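Local coordinates for Lmo2125 protein (Listeria monocytogenes serovar 1/2a, PDB 5TU0) that binds maltose as the extracellular solute-binding lipoprotein of what is probably a sugar uptake system at the cell membrane, at residues A[94-97]-A[98-101]. The protein carries 2 engineered substitutions. Residues are numbered along the deposited sequence; the frame is centred on the assembly and turned at random.
Sequences EKDQ and KQVT
Gln97 and Thr101 meet where the short helix 94-99 gives way to strand. Thr101 OG1 donates to Gln97 O at 2.7 Å, reaching the oxygen from above the carbonyl plane, 39° out of it. The threonine's first torsion (chi1 -57°) sets the hydroxyl beside its own backbone N and turns it back onto the last turn. Gln97 O also receives a weak bond from Val100 N at 3.3 Å, so two donors share one carbonyl at the C-terminal end, and Val100 CG2 presses on the same oxygen.

Among the backbone bonds, Lys98 N to Glu94 O is the regular helical one, 2.9 Å long. One residue on, Gln99 N divides itself weakly between Lys95 O and Asp96 O; this sharing of i+4 and i+3 acceptors, followed by the weak i+3 bond of Val100 N, is consistent with the winding giving way here.

The side chains of Asp96 and Gln99 lie side by side and point the same way, carboxylate and amide nearly coplanar (4° apart). They touch only loosely, Asp96 OD1 to Gln99 CG at 4.1 Å, but Tyr336 OH bonds to both Asp96 OD1 and Gln99 NE2, while Arg318 forms a salt bridge with Asp96 OD2 and Ala271 O takes a further bond from Gln99 NE2. Gln99 CG rests 3.4 Å from Lys95 O.

This helix-to-strand turn belongs to the solute-binding protein fold, with the side chain of Gln99 about 10 Å from a bound glucose, near the sugar but not among its pocket residues. Val100 leads the chain into strand 101-102, pairing its backbone with Tyr107, and its side chain packs against Ile106 and Pro110 of strand 105-121 and Ile72 of helix 69-77.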
loop_
_atom_site.group_PDB
_atom_site.type_symbol
_atom_site.label_atom_id
_atom_site.label_comp_id
_atom_site.label_asym_id
_atom_site.label_seq_id
_atom_site.Cartn_x
_atom_site.Cartn_y
_atom_site.Cartn_z
ATOM N N GLU A 94 -15.978 6.725 -0.608
ATOM C CA GLU A 94 -15.407 7.971 -0.083
ATOM C C GLU A 94 -13.909 7.819 0.259
ATOM O O GLU A 94 -13.130 8.755 0.108
ATOM C CB GLU A 94 -16.186 8.438 1.151
ATOM C CG GLU A 94 -17.605 8.884 0.819
ATOM C CD GLU A 94 -18.373 9.423 2.021
ATOM O OE1 GLU A 94 -18.377 8.772 3.096
ATOM O OE2 GLU A 94 -19.011 10.494 1.879
ATOM N N LYS A 95 -13.517 6.636 0.714
ATOM C CA LYS A 95 -12.123 6.384 1.059
ATOM C C LYS A 95 -11.210 6.551 -0.146
ATOM O O LYS A 95 -10.126 7.103 -0.041
ATOM C CB LYS A 95 -11.965 4.965 1.598
ATOM C CG LYS A 95 -10.567 4.648 2.107
ATOM C CD LYS A 95 -10.399 3.159 2.396
ATOM C CE LYS A 95 -11.328 2.664 3.478
ATOM N NZ LYS A 95 -11.096 1.220 3.763
ATOM N N ASP A 96 -11.651 6.062 -1.298
ATOM C CA ASP A 96 -10.839 6.143 -2.506
ATOM C C ASP A 96 -10.792 7.551 -3.079
ATOM O O ASP A 96 -9.782 7.945 -3.648
ATOM C CB ASP A 96 -11.291 5.074 -3.480
ATOM C CG ASP A 96 -11.024 3.658 -2.913
ATOM O OD1 ASP A 96 -9.933 3.480 -2.304
ATOM O OD2 ASP A 96 -11.881 2.761 -3.047
ATOM N N GLN A 97 -11.865 8.306 -2.884
ATOM C CA GLN A 97 -11.888 9.718 -3.248
ATOM C C GLN A 97 -10.888 10.456 -2.351
ATOM O O GLN A 97 -10.144 11.300 -2.814
ATOM C CB GLN A 97 -13.288 10.291 -3.062
ATOM C CG GLN A 97 -14.322 9.642 -3.962
ATOM C CD GLN A 97 -15.725 10.133 -3.690
ATOM O OE1 GLN A 97 -15.977 11.340 -3.620
ATOM N NE2 GLN A 97 -16.660 9.192 -3.570
ATOM N N LYS A 98 -10.862 10.107 -1.060
ATOM C CA LYS A 98 -9.908 10.700 -0.112
ATOM C C LYS A 98 -8.419 10.445 -0.497
ATOM O O LYS A 98 -7.547 11.266 -0.208
ATOM C CB LYS A 98 -10.211 10.172 1.303
ATOM C CG LYS A 98 -9.248 10.581 2.409
ATOM C CD LYS A 98 -9.678 9.944 3.733
ATOM C CE LYS A 98 -8.625 10.106 4.822
ATOM N NZ LYS A 98 -8.307 11.535 5.084
ATOM N N GLN A 99 -8.149 9.309 -1.143
ATOM C CA GLN A 99 -6.784 8.922 -1.573
ATOM C C GLN A 99 -6.134 9.913 -2.534
ATOM O O GLN A 99 -4.920 10.044 -2.569
ATOM C CB GLN A 99 -6.827 7.586 -2.324
ATOM C CG GLN A 99 -7.181 6.368 -1.500
ATOM C CD GLN A 99 -6.023 5.870 -0.659
ATOM O OE1 GLN A 99 -5.086 6.608 -0.376
ATOM N NE2 GLN A 99 -6.089 4.620 -0.261
ATOM N N VAL A 100 -6.956 10.552 -3.355
ATOM C CA VAL A 100 -6.475 11.479 -4.369
ATOM C C VAL A 100 -6.787 12.932 -4.007
ATOM O O VAL A 100 -6.692 13.815 -4.862
ATOM C CB VAL A 100 -7.113 11.138 -5.745
ATOM C CG1 VAL A 100 -6.634 9.788 -6.238
ATOM C CG2 VAL A 100 -8.639 11.161 -5.675
ATOM N N THR A 101 -7.111 13.178 -2.738
ATOM C CA THR A 101 -7.515 14.498 -2.290
ATOM C C THR A 101 -6.591 15.064 -1.199
ATOM O O THR A 101 -6.184 14.348 -0.277
ATOM C CB THR A 101 -8.981 14.444 -1.747
ATOM O OG1 THR A 101 -9.870 13.938 -2.763
ATOM C CG2 THR A 101 -9.462 15.806 -1.292
#